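N-terminus Plasma serine protease inhibitor (Homo sapiens, PDB 3DY0) inhibits serine proteases in a heparin-dependent way, acting in blood plasma and other body fluids by binding irreversibly to their serine activation site. Local coordinates at residues A[120-125]-A[137-142]; A[124-129]-A[160-165]; A[36-41]-A[93-98]; A[145-150]-A[316-321]. All coordinates share one frame; numbering follows the deposited sequence.

Contact 1 (A[120-125]-A[137-142])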
loop_
_atom_site.group_PDB
_atom_site.type_symbol
_atom_site.label_atom_id
_atom_site.label_comp_id
_atom_site.label_asym_id
_atom_site.label_seq_id
_atom_site.Cartn_x
_atom_site.Cartn_y
_atom_site.Cartn_z
ATOM N N ASP A 120 -5.540 2.956 -18.528
ATOM C CA ASP A 120 -6.724 2.666 -19.317
ATOM C C ASP A 120 -7.545 3.953 -19.235
ATOM O O ASP A 120 -7.514 4.646 -18.220
ATOM C CB ASP A 120 -7.517 1.514 -18.687
ATOM C CG ASP A 120 -6.756 0.194 -18.682
ATOM O OD1 ASP A 120 -7.206 -0.749 -17.990
ATOM O OD2 ASP A 120 -5.719 0.089 -19.371
ATOM N N THR A 121 -8.264 4.274 -20.305
ATOM C CA THR A 121 -9.091 5.475 -20.337
ATOM C C THR A 121 -10.536 5.103 -20.642
ATOM O O THR A 121 -10.832 4.546 -21.700
ATOM C CB THR A 121 -8.581 6.473 -21.400
ATOM O OG1 THR A 121 -7.386 7.104 -20.924
ATOM C CG2 THR A 121 -9.630 7.534 -21.697
ATOM N N PHE A 122 -11.435 5.410 -19.711
ATOM C CA PHE A 122 -12.843 5.088 -19.885
ATOM C C PHE A 122 -13.779 6.268 -19.669
ATOM O O PHE A 122 -13.614 7.048 -18.733
ATOM C CB PHE A 122 -13.240 3.969 -18.920
ATOM C CG PHE A 122 -12.334 2.776 -18.966
ATOM C CD1 PHE A 122 -12.215 2.021 -20.128
ATOM C CD2 PHE A 122 -11.601 2.401 -17.845
ATOM C CE1 PHE A 122 -11.378 0.908 -20.172
ATOM C CE2 PHE A 122 -10.763 1.290 -17.878
ATOM C CZ PHE A 122 -10.650 0.541 -19.045
ATOM N N PRO A 123 -14.772 6.422 -20.556
ATOM C CA PRO A 123 -15.736 7.517 -20.432
ATOM C C PRO A 123 -16.666 7.197 -19.262
ATOM O O PRO A 123 -17.028 6.040 -19.063
ATOM C CB PRO A 123 -16.469 7.481 -21.772
ATOM C CG PRO A 123 -15.425 6.930 -22.713
ATOM C CD PRO A 123 -14.837 5.814 -21.894
ATOM N N THR A 124 -17.039 8.213 -18.493
ATOM C CA THR A 124 -17.920 8.015 -17.344
ATOM C C THR A 124 -18.915 9.156 -17.192
ATOM O O THR A 124 -18.558 10.326 -17.316
ATOM C CB THR A 124 -17.106 7.908 -16.031
ATOM O OG1 THR A 124 -16.251 6.760 -16.088
ATOM C CG2 THR A 124 -18.037 7.787 -14.827
ATOM N N ASN A 125 -20.171 8.809 -16.929
ATOM C CA ASN A 125 -21.198 9.820 -16.728
ATOM C C ASN A 125 -21.341 10.044 -15.228
ATOM O O ASN A 125 -22.118 9.361 -14.560
ATOM C CB ASN A 125 -22.533 9.365 -17.321
ATOM C CG ASN A 125 -23.678 10.263 -16.911
ATOM O OD1 ASN A 125 -23.493 11.463 -16.710
ATOM N ND2 ASN A 125 -24.872 9.690 -16.791
ATOM N N ASN A 137 -16.386 0.790 -9.258
ATOM C CA ASN A 137 -16.240 -0.245 -8.239
ATOM C C ASN A 137 -16.175 -1.635 -8.862
ATOM O O ASN A 137 -15.446 -2.498 -8.374
ATOM C CB ASN A 137 -17.378 -0.185 -7.216
ATOM C CG ASN A 137 -17.247 0.992 -6.267
ATOM O OD1 ASN A 137 -16.164 1.548 -6.102
ATOM N ND2 ASN A 137 -18.348 1.365 -5.621
ATOM N N ASP A 138 -16.938 -1.862 -9.931
ATOM C CA ASP A 138 -16.906 -3.160 -10.596
ATOM C C ASP A 138 -15.538 -3.380 -11.234
ATOM O O ASP A 138 -15.020 -4.498 -11.240
ATOM C CB ASP A 138 -17.981 -3.258 -11.686
ATOM C CG ASP A 138 -19.373 -3.489 -11.124
ATOM O OD1 ASP A 138 -19.491 -3.860 -9.937
ATOM O OD2 ASP A 138 -20.353 -3.312 -11.880
ATOM N N TYR A 139 -14.964 -2.309 -11.782
ATOM C CA TYR A 139 -13.650 -2.385 -12.414
ATOM C C TYR A 139 -12.600 -2.739 -11.371
ATOM O O TYR A 139 -11.786 -3.633 -11.585
ATOM C CB TYR A 139 -13.280 -1.046 -13.061
ATOM C CG TYR A 139 -11.852 -0.973 -13.570
ATOM C CD1 TYR A 139 -11.489 -1.555 -14.783
ATOM C CD2 TYR A 139 -10.866 -0.321 -12.831
ATOM C CE1 TYR A 139 -10.171 -1.489 -15.251
ATOM C CE2 TYR A 139 -9.549 -0.246 -13.291
ATOM C CZ TYR A 139 -9.210 -0.830 -14.497
ATOM O OH TYR A 139 -7.911 -0.746 -14.950
ATOM N N VAL A 140 -12.618 -2.027 -10.248
ATOM C CA VAL A 140 -11.657 -2.282 -9.180
ATOM C C VAL A 140 -11.808 -3.692 -8.621
ATOM O O VAL A 140 -10.815 -4.369 -8.347
ATOM C CB VAL A 140 -11.807 -1.252 -8.045
ATOM C CG1 VAL A 140 -10.944 -1.649 -6.849
ATOM C CG2 VAL A 140 -11.393 0.128 -8.557
ATOM N N ALA A 141 -13.050 -4.135 -8.455
ATOM C CA ALA A 141 -13.299 -5.474 -7.939
ATOM C C ALA A 141 -12.757 -6.522 -8.908
ATOM O O ALA A 141 -12.171 -7.521 -8.491
ATOM C CB ALA A 141 -14.791 -5.681 -7.722
ATOM N N LYS A 142 -12.951 -6.296 -10.204
ATOM C CA LYS A 142 -12.471 -7.237 -11.203
ATOM C C LYS A 142 -10.948 -7.327 -11.190
ATOM O O LYS A 142 -10.381 -8.424 -11.186
ATOM C CB LYS A 142 -12.939 -6.815 -12.600
ATOM C CG LYS A 142 -12.457 -7.731 -13.713
ATOM C CD LYS A 142 -12.801 -7.161 -15.083
ATOM C CE LYS A 142 -12.266 -8.042 -16.201
ATOM N NZ LYS A 142 -12.468 -7.424 -17.545
#

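Contact 2 (A[124-129]-A[160-165])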
loop_
_atom_site.group_PDB
_atom_site.type_symbol
_atom_site.label_atom_id
_atom_site.label_comp_id
_atom_site.label_asym_id
_atom_site.label_seq_id
_atom_site.Cartn_x
_atom_site.Cartn_y
_atom_site.Cartn_z
ATOM N N THR A 124 -17.039 8.213 -18.493
ATOM C CA THR A 124 -17.920 8.015 -17.344
ATOM C C THR A 124 -18.915 9.156 -17.192
ATOM O O THR A 124 -18.558 10.326 -17.316
ATOM C CB THR A 124 -17.106 7.908 -16.031
ATOM O OG1 THR A 124 -16.251 6.760 -16.088
ATOM C CG2 THR A 124 -18.037 7.787 -14.827
ATOM N N ASN A 125 -20.171 8.809 -16.929
ATOM C CA ASN A 125 -21.198 9.820 -16.728
ATOM C C ASN A 125 -21.341 10.044 -15.228
ATOM O O ASN A 125 -22.118 9.361 -14.560
ATOM C CB ASN A 125 -22.533 9.365 -17.321
ATOM C CG ASN A 125 -23.678 10.263 -16.911
ATOM O OD1 ASN A 125 -23.493 11.463 -16.710
ATOM N ND2 ASN A 125 -24.872 9.690 -16.791
ATOM N N PHE A 126 -20.577 11.000 -14.709
ATOM C CA PHE A 126 -20.585 11.303 -13.286
ATOM C C PHE A 126 -21.856 11.961 -12.766
ATOM O O PHE A 126 -22.034 12.093 -11.557
ATOM C CB PHE A 126 -19.363 12.151 -12.926
ATOM C CG PHE A 126 -18.089 11.354 -12.816
ATOM C CD1 PHE A 126 -17.917 10.441 -11.778
ATOM C CD2 PHE A 126 -17.073 11.498 -13.753
ATOM C CE1 PHE A 126 -16.748 9.685 -11.675
ATOM C CE2 PHE A 126 -15.898 10.745 -13.661
ATOM C CZ PHE A 126 -15.739 9.836 -12.617
ATOM N N ARG A 127 -22.738 12.379 -13.670
ATOM C CA ARG A 127 -23.995 12.983 -13.243
ATOM C C ARG A 127 -24.821 11.862 -12.630
ATOM O O ARG A 127 -25.675 12.091 -11.770
ATOM C CB ARG A 127 -24.740 13.587 -14.434
ATOM C CG ARG A 127 -24.032 14.768 -15.065
ATOM N N ASP A 128 -24.552 10.646 -13.092
ATOM C CA ASP A 128 -25.222 9.446 -12.606
ATOM C C ASP A 128 -24.292 8.839 -11.555
ATOM O O ASP A 128 -23.605 7.856 -11.819
ATOM C CB ASP A 128 -25.433 8.469 -13.767
ATOM C CG ASP A 128 -26.032 7.151 -13.325
ATOM O OD1 ASP A 128 -26.393 7.029 -12.137
ATOM O OD2 ASP A 128 -26.140 6.238 -14.168
ATOM N N SER A 129 -24.283 9.437 -10.367
ATOM C CA SER A 129 -23.431 8.987 -9.268
ATOM C C SER A 129 -23.499 7.485 -9.005
ATOM O O SER A 129 -22.467 6.832 -8.844
ATOM C CB SER A 129 -23.787 9.742 -7.986
ATOM O OG SER A 129 -25.130 9.498 -7.606
ATOM N N VAL A 160 -15.573 14.846 -11.693
ATOM C CA VAL A 160 -15.398 14.964 -13.134
ATOM C C VAL A 160 -14.379 13.954 -13.651
ATOM O O VAL A 160 -14.427 13.545 -14.811
ATOM C CB VAL A 160 -14.947 16.388 -13.522
ATOM C CG1 VAL A 160 -16.008 17.393 -13.106
ATOM C CG2 VAL A 160 -13.617 16.719 -12.863
ATOM N N VAL A 161 -13.460 13.554 -12.778
ATOM C CA VAL A 161 -12.430 12.589 -13.131
ATOM C C VAL A 161 -12.040 11.790 -11.899
ATOM O O VAL A 161 -11.957 12.336 -10.803
ATOM C CB VAL A 161 -11.128 13.273 -13.636
ATOM C CG1 VAL A 161 -10.088 12.212 -13.994
ATOM C CG2 VAL A 161 -11.421 14.168 -14.836
ATOM N N ILE A 162 -11.822 10.496 -12.081
ATOM C CA ILE A 162 -11.355 9.656 -10.987
ATOM C C ILE A 162 -10.222 8.820 -11.550
ATOM O O ILE A 162 -10.391 8.098 -12.537
ATOM C CB ILE A 162 -12.455 8.727 -10.417
ATOM C CG1 ILE A 162 -13.550 9.573 -9.757
ATOM C CG2 ILE A 162 -11.836 7.773 -9.381
ATOM C CD1 ILE A 162 -14.624 8.766 -9.036
ATOM N N MET A 163 -9.053 8.952 -10.932
ATOM C CA MET A 163 -7.869 8.217 -11.353
ATOM C C MET A 163 -7.726 7.040 -10.410
ATOM O O MET A 163 -7.732 7.214 -9.192
ATOM C CB MET A 163 -6.641 9.122 -11.270
ATOM C CG MET A 163 -5.344 8.444 -11.658
ATOM S SD MET A 163 -4.017 9.653 -11.759
ATOM C CE MET A 163 -3.878 10.129 -10.034
ATOM N N VAL A 164 -7.603 5.850 -10.980
ATOM C CA VAL A 164 -7.506 4.638 -10.182
ATOM C C VAL A 164 -6.222 3.850 -10.357
ATOM O O VAL A 164 -5.707 3.709 -11.466
ATOM C CB VAL A 164 -8.677 3.677 -10.518
ATOM C CG1 VAL A 164 -8.506 2.343 -9.782
ATOM C CG2 VAL A 164 -10.004 4.331 -10.169
ATOM N N ASN A 165 -5.695 3.368 -9.238
ATOM C CA ASN A 165 -4.544 2.481 -9.265
ATOM C C ASN A 165 -4.992 1.277 -8.463
ATOM O O ASN A 165 -5.703 1.415 -7.467
ATOM C CB ASN A 165 -3.296 3.053 -8.595
ATOM C CG ASN A 165 -2.232 1.978 -8.374
ATOM O OD1 ASN A 165 -2.226 1.294 -7.350
ATOM N ND2 ASN A 165 -1.356 1.798 -9.355
#

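Contact 3 (A[36-41]-A[93-98])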
loop_
_atom_site.group_PDB
_atom_site.type_symbol
_atom_site.label_atom_id
_atom_site.label_comp_id
_atom_site.label_asym_id
_atom_site.label_seq_id
_atom_site.Cartn_x
_atom_site.Cartn_y
_atom_site.Cartn_z
ATOM N N ILE A 36 -0.087 3.917 -3.528
ATOM C CA ILE A 36 -0.198 5.329 -3.214
ATOM C C ILE A 36 0.886 6.172 -3.870
ATOM O O ILE A 36 0.600 7.249 -4.399
ATOM C CB ILE A 36 -0.217 5.535 -1.688
ATOM C CG1 ILE A 36 -1.383 4.731 -1.100
ATOM C CG2 ILE A 36 -0.368 7.018 -1.362
ATOM C CD1 ILE A 36 -1.436 4.695 0.412
ATOM N N SER A 37 2.122 5.678 -3.847
ATOM C CA SER A 37 3.233 6.393 -4.467
ATOM C C SER A 37 2.994 6.525 -5.965
ATOM O O SER A 37 3.235 7.581 -6.552
ATOM C CB SER A 37 4.551 5.648 -4.239
ATOM O OG SER A 37 4.925 5.658 -2.875
ATOM N N MET A 38 2.519 5.449 -6.583
ATOM C CA MET A 38 2.260 5.458 -8.020
ATOM C C MET A 38 1.151 6.470 -8.303
ATOM O O MET A 38 1.227 7.232 -9.264
ATOM C CB MET A 38 1.867 4.061 -8.521
ATOM C CG MET A 38 1.544 4.016 -10.012
ATOM S SD MET A 38 1.568 2.357 -10.721
ATOM C CE MET A 38 3.341 2.081 -10.842
ATOM N N SER A 39 0.135 6.507 -7.442
ATOM C CA SER A 39 -0.963 7.455 -7.626
ATOM C C SER A 39 -0.473 8.895 -7.530
ATOM O O SER A 39 -0.881 9.750 -8.313
ATOM C CB SER A 39 -2.059 7.218 -6.582
ATOM O OG SER A 39 -2.672 5.953 -6.766
ATOM N N LEU A 40 0.403 9.161 -6.566
ATOM C CA LEU A 40 0.947 10.501 -6.391
ATOM C C LEU A 40 1.852 10.874 -7.567
ATOM O O LEU A 40 1.870 12.025 -8.010
ATOM C CB LEU A 40 1.718 10.586 -5.071
ATOM C CG LEU A 40 0.835 10.708 -3.827
ATOM C CD1 LEU A 40 1.690 10.566 -2.576
ATOM C CD2 LEU A 40 0.124 12.061 -3.832
ATOM N N ALA A 41 2.610 9.901 -8.071
ATOM C CA ALA A 41 3.484 10.150 -9.210
ATOM C C ALA A 41 2.643 10.517 -10.438
ATOM O O ALA A 41 2.980 11.439 -11.180
ATOM C CB ALA A 41 4.328 8.916 -9.501
ATOM N N LEU A 93 -0.463 -4.896 -11.274
ATOM C CA LEU A 93 -0.468 -3.484 -10.898
ATOM C C LEU A 93 -0.955 -2.707 -12.118
ATOM O O LEU A 93 -0.425 -2.883 -13.214
ATOM C CB LEU A 93 0.952 -3.050 -10.530
ATOM C CG LEU A 93 1.194 -1.632 -10.010
ATOM C CD1 LEU A 93 0.483 -1.431 -8.683
ATOM C CD2 LEU A 93 2.698 -1.415 -9.847
ATOM N N GLY A 94 -1.960 -1.855 -11.939
ATOM C CA GLY A 94 -2.471 -1.110 -13.077
ATOM C C GLY A 94 -3.098 0.230 -12.753
ATOM O O GLY A 94 -3.368 0.545 -11.593
ATOM N N ASN A 95 -3.349 1.006 -13.804
ATOM C CA ASN A 95 -3.913 2.344 -13.674
ATOM C C ASN A 95 -5.015 2.609 -14.690
ATOM O O ASN A 95 -5.006 2.053 -15.789
ATOM C CB ASN A 95 -2.793 3.359 -13.862
ATOM C CG ASN A 95 -1.643 3.107 -12.922
ATOM O OD1 ASN A 95 -1.808 3.193 -11.709
ATOM N ND2 ASN A 95 -0.476 2.774 -13.470
ATOM N N ALA A 96 -5.953 3.472 -14.317
ATOM C CA ALA A 96 -7.061 3.808 -15.202
ATOM C C ALA A 96 -7.600 5.194 -14.898
ATOM O O ALA A 96 -7.558 5.660 -13.760
ATOM C CB ALA A 96 -8.177 2.779 -15.053
ATOM N N LEU A 97 -8.093 5.856 -15.937
ATOM C CA LEU A 97 -8.688 7.175 -15.791
ATOM C C LEU A 97 -10.151 7.080 -16.203
ATOM O O LEU A 97 -10.465 6.596 -17.290
ATOM C CB LEU A 97 -7.984 8.198 -16.691
ATOM C CG LEU A 97 -6.666 8.820 -16.230
ATOM C CD1 LEU A 97 -6.038 9.584 -17.388
ATOM C CD2 LEU A 97 -6.921 9.758 -15.053
ATOM N N PHE A 98 -11.042 7.508 -15.318
ATOM C CA PHE A 98 -12.470 7.528 -15.619
ATOM C C PHE A 98 -12.779 9.012 -15.745
ATOM O O PHE A 98 -12.701 9.756 -14.768
ATOM C CB PHE A 98 -13.268 6.884 -14.488
ATOM C CG PHE A 98 -13.062 5.403 -14.382
ATOM C CD1 PHE A 98 -12.022 4.882 -13.616
ATOM C CD2 PHE A 98 -13.879 4.526 -15.086
ATOM C CE1 PHE A 98 -11.801 3.509 -13.556
ATOM C CE2 PHE A 98 -13.667 3.151 -15.036
ATOM C CZ PHE A 98 -12.623 2.642 -14.267
#

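Contact 4 (A[145-150]-A[316-321])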
loop_
_atom_site.group_PDB
_atom_site.type_symbol
_atom_site.label_atom_id
_atom_site.label_comp_id
_atom_site.label_asym_id
_atom_site.label_seq_id
_atom_site.Cartn_x
_atom_site.Cartn_y
_atom_site.Cartn_z
ATOM N N LYS A 145 -9.578 -9.221 -8.240
ATOM C CA LYS A 145 -10.199 -10.530 -8.102
ATOM C C LYS A 145 -11.169 -10.621 -6.929
ATOM O O LYS A 145 -11.156 -11.589 -6.159
ATOM C CB LYS A 145 -9.115 -11.605 -7.993
ATOM C CG LYS A 145 -8.166 -11.622 -9.188
ATOM C CD LYS A 145 -7.246 -12.834 -9.163
ATOM N N GLY A 146 -12.004 -9.593 -6.802
ATOM C CA GLY A 146 -13.012 -9.545 -5.758
ATOM C C GLY A 146 -12.563 -9.156 -4.364
ATOM O O GLY A 146 -13.372 -9.157 -3.442
ATOM N N LYS A 147 -11.290 -8.806 -4.201
ATOM C CA LYS A 147 -10.784 -8.443 -2.881
ATOM C C LYS A 147 -11.098 -7.011 -2.451
ATOM O O LYS A 147 -11.305 -6.755 -1.267
ATOM C CB LYS A 147 -9.277 -8.694 -2.807
ATOM C CG LYS A 147 -8.881 -10.157 -3.010
ATOM C CD LYS A 147 -9.576 -11.082 -2.014
ATOM C CE LYS A 147 -9.129 -12.531 -2.209
ATOM N NZ LYS A 147 -9.842 -13.476 -1.302
ATOM N N ILE A 148 -11.124 -6.076 -3.399
ATOM C CA ILE A 148 -11.444 -4.692 -3.063
ATOM C C ILE A 148 -12.834 -4.390 -3.608
ATOM O O ILE A 148 -13.011 -4.150 -4.804
ATOM C CB ILE A 148 -10.431 -3.687 -3.664
ATOM C CG1 ILE A 148 -9.014 -3.986 -3.153
ATOM C CG2 ILE A 148 -10.821 -2.267 -3.263
ATOM C CD1 ILE A 148 -8.840 -3.825 -1.649
ATOM N N VAL A 149 -13.823 -4.414 -2.723
ATOM C CA VAL A 149 -15.200 -4.151 -3.114
ATOM C C VAL A 149 -15.674 -2.806 -2.578
ATOM O O VAL A 149 -15.300 -2.392 -1.480
ATOM C CB VAL A 149 -16.146 -5.261 -2.596
ATOM C CG1 VAL A 149 -15.726 -6.606 -3.169
ATOM C CG2 VAL A 149 -16.126 -5.299 -1.079
ATOM N N ASP A 150 -16.497 -2.128 -3.369
ATOM C CA ASP A 150 -17.036 -0.825 -2.996
ATOM C C ASP A 150 -15.978 0.210 -2.611
ATOM O O ASP A 150 -16.094 0.872 -1.580
ATOM C CB ASP A 150 -18.033 -0.993 -1.844
ATOM C CG ASP A 150 -19.271 -1.774 -2.253
ATOM O OD1 ASP A 150 -20.052 -2.158 -1.359
ATOM O OD2 ASP A 150 -19.467 -2.000 -3.466
ATOM N N VAL A 316 -6.448 -4.792 1.700
ATOM C CA VAL A 316 -6.817 -5.964 2.486
ATOM C C VAL A 316 -5.745 -7.035 2.364
ATOM O O VAL A 316 -5.016 -7.090 1.370
ATOM C CB VAL A 316 -8.171 -6.580 2.016
ATOM C CG1 VAL A 316 -9.276 -5.537 2.061
ATOM C CG2 VAL A 316 -8.029 -7.152 0.612
ATOM N N VAL A 317 -5.640 -7.873 3.389
ATOM C CA VAL A 317 -4.677 -8.966 3.370
ATOM C C VAL A 317 -5.238 -10.175 4.101
ATOM O O VAL A 317 -5.955 -10.035 5.091
ATOM C CB VAL A 317 -3.323 -8.566 4.021
ATOM C CG1 VAL A 317 -3.503 -8.275 5.499
ATOM C CG2 VAL A 317 -2.302 -9.690 3.807
ATOM N N GLU A 318 -4.924 -11.356 3.579
ATOM C CA GLU A 318 -5.340 -12.620 4.171
ATOM C C GLU A 318 -4.079 -13.461 4.280
ATOM O O GLU A 318 -3.387 -13.675 3.286
ATOM C CB GLU A 318 -6.337 -13.352 3.267
ATOM C CG GLU A 318 -7.585 -12.563 2.933
ATOM C CD GLU A 318 -8.412 -13.218 1.844
ATOM O OE1 GLU A 318 -9.460 -12.650 1.472
ATOM O OE2 GLU A 318 -8.016 -14.300 1.358
ATOM N N VAL A 319 -3.776 -13.919 5.487
ATOM C CA VAL A 319 -2.605 -14.756 5.718
ATOM C C VAL A 319 -3.085 -16.063 6.326
ATOM O O VAL A 319 -3.771 -16.057 7.348
ATOM C CB VAL A 319 -1.620 -14.096 6.711
ATOM C CG1 VAL A 319 -0.586 -15.119 7.187
ATOM C CG2 VAL A 319 -0.933 -12.912 6.042
ATOM N N ASP A 320 -2.747 -17.179 5.690
ATOM C CA ASP A 320 -3.134 -18.474 6.229
ATOM C C ASP A 320 -2.042 -19.514 6.026
ATOM O O ASP A 320 -0.912 -19.177 5.677
ATOM C CB ASP A 320 -4.471 -18.952 5.643
ATOM C CG ASP A 320 -4.464 -19.055 4.130
ATOM O OD1 ASP A 320 -3.378 -19.161 3.522
ATOM O OD2 ASP A 320 -5.574 -19.050 3.547
ATOM N N GLU A 321 -2.372 -20.780 6.252
ATOM C CA GLU A 321 -1.378 -21.833 6.128
ATOM C C GLU A 321 -0.784 -22.019 4.738
ATOM O O GLU A 321 0.374 -22.410 4.607
ATOM C CB GLU A 321 -1.964 -23.166 6.617
ATOM C CG GLU A 321 -2.306 -23.193 8.099
ATOM C CD GLU A 321 -3.725 -22.735 8.399
ATOM O OE1 GLU A 321 -4.360 -22.110 7.524
ATOM O OE2 GLU A 321 -4.200 -22.999 9.526
HETATM O O HOH W 1 -8.332 -15.609 -1.610
#

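Contact 1 (A[120-125]-A[137-142])
Phe122 and Tyr139 mark the closest approach of two backbones that stay well apart: strand 120-123 and a turn of helix 129-143 come no nearer than 10.6 Å between Phe122 CA and Tyr139 CA. Long side chains have to bridge such a gap, and two aromatic rings and a carboxylate do so. Tyr139 leaves the helix with CG anti to its own nitrogen (chi1 172°), which sends the ring out toward the strand. There Phe122 offers its edge to the face of Tyr139 in an offset edge-to-face pair, with ring centroids 5.7 Å apart and planes at 61°; the closest atoms are Phe122 CE2 and Tyr139 CE1, 3.9 Å apart.

This is the serpin arrangement in which the helix conventionally called F lies across the front of the large beta-sheet A, with Tyr139 reaching out to its edge strand. Phe98 of the neighbouring strand 90-99 meets both rings, so the pair belongs to a larger aromatic cluster. At the far end of the phenol, Tyr139 OH donates a hydrogen bond to Asp120 OD1 over 3.1 Å, reaching the oxygen from above the carboxylate plane, 39° out of it. Tyrosine suits this position because its ring packs while its hydroxyl finds an acceptor; Asp120 and Phe122, alternate residues of an extended strand, share a face, and the bonds from their CA atoms to CB both start toward the helix.

Contact 2 (A[124-129]-A[160-165])
Phe126 carries the whole of this contact, laying its ring against the start of strand 159-172 at Val160, Val161 and Ile162. The apolar packing is with Ile162, whose CG1 and CD1 run obliquely by the CE1 and CZ corner of the ring; Phe126 CE1 is 3.5 Å from Ile162 CD1. Isoleucine suits the place because its ethyl branch is apolar and reaches the ring without any polar group to be satisfied.

A second set of contacts is between the ring and the strand's backbone. Phe126 CE2 lies 3.4 Å from Val160 O, and the nitrogen of Val160 sits over one ring face. The opposite face is covered by the methyl Thr124 CG2, 3.7 Å above the ring centre of Phe126, so the phenyl is held between its own loop and the strand.

Polar bonds shape the loop that presents the ring. Asn125 to Asp128 form a type I turn, closed by Asp128 N to Asn125 O at 3.1 Å. Asn125 OD1 also accepts from Arg127 N in an Asx turn, and Asp128 takes the N-cap position of helix 129-143, its OD1 receiving Gly131 N; short polar side chains are apt for both tasks.

Across the strand, Val160 and Val161 both face Phe334 of strand 323-335, a classic beta bulge. Ala132 and Ile136 of helix 129-143 pack on Phe126 and Ile162 respectively, so the ring is buried where the helix begins, between it and the sheet.

Contact 3 (A[36-41]-A[93-98])
Met38 is the residue of helix 33-45 that reaches Leu93 and Asn95, on the same face of strand 90-99. Earlier in the helix, Ile36 turns instead to Phe12 and Leu16 of helix 12-23. Met38 then stretches toward the strand, with CG anti to the backbone nitrogen (chi1 178°), until a bend at the CG-SD bond (chi3 -76°) swings its methyl group aside. That methyl meets Leu93 tip to tip, Met38 CE lying 3.7 Å from Leu93 CD2.

The Met38 and Asn95 side chains cross obliquely, bringing the sulfur to the amide nitrogen. Asn95 ND2 donates a weak hydrogen bond to Met38 SD over 3.5 Å, 156° at the hydrogen. Methionine suits this buried place, being apolar and flexible yet able to accept weakly. The stronger partners of the amide are others: Asn165 ND2 gives a hydrogen bond to Asn95 OD1, and Tyr117 O accepts from Asn95 ND2. Farther along, small Ala41 packs on Phe75 and Tyr117, which also touch Met38.

A helix packed behind the middle of beta-sheet A is typical of serpins. With Asn165 bonded to Ser35, the network probably corresponds to the family's shutter region, where the sheet parts to admit the reactive centre loop.

Contact 4 (A[145-150]-A[316-321])
Lys147 and Glu318 form a salt bridge between the loop after helix 129-143 and strand 307-319. Lys147 NZ lies 2.9 Å from Glu318 OE1, which it meets on the syn side, 27° out of the carboxylate plane; a weak second bond runs from Lys147 NZ to Glu318 OE2 at 3.3 Å. A water completes the group, accepting from Lys147 NZ at 2.6 Å and donating to Glu318 OE2. Since Arg325 also pairs with OE2, the carboxylate is shared by two cations, which would favour its charged form. The lysine bends once, at chi2 (-56°), and then runs straight to its ammonium group, crossing the extended glutamate at about a right angle.

Outward from the charges the contact turns apolar. Val316 CG2 packs 4.0 Å from Lys147 CB, close also to the carbonyl oxygen of that residue. The same methyl meets Ile148, which slides past Val316 in the opposite direction, with Ile148 CD1 4.1 Å from Val316 CG2. Branched residues fill this seam, while the long lysine can cross it to reach the acid.

Both loop residues also rest on Ala327 of strand 323-335, the inserted reactive centre loop, and Lys147 touches Phe168 of strand 159-172. The loop thus lies over three adjoining strands of the sheet.

From the N terminus, contact 3 closes first, bringing helix 33-45 against strand 90-99 over some fifty residues. In series after it, contact 1 closes a short loop from the edge strand to helix 129-143. Contact 2 sets out from the same stretch, sharing Thr124 and Asn125, but runs on past the helix to strand 159-172. Contact 4 opens inside the loop of contact 2 and closes far beyond it, so these two cross. Contacts 1, 2 and 4 hold the helix and its flanking loops on one face of the sheet, whereas contact 3 joins a helix to the other; contacts 2 and 3 meet on the neighbouring strands 159-172 and 90-99.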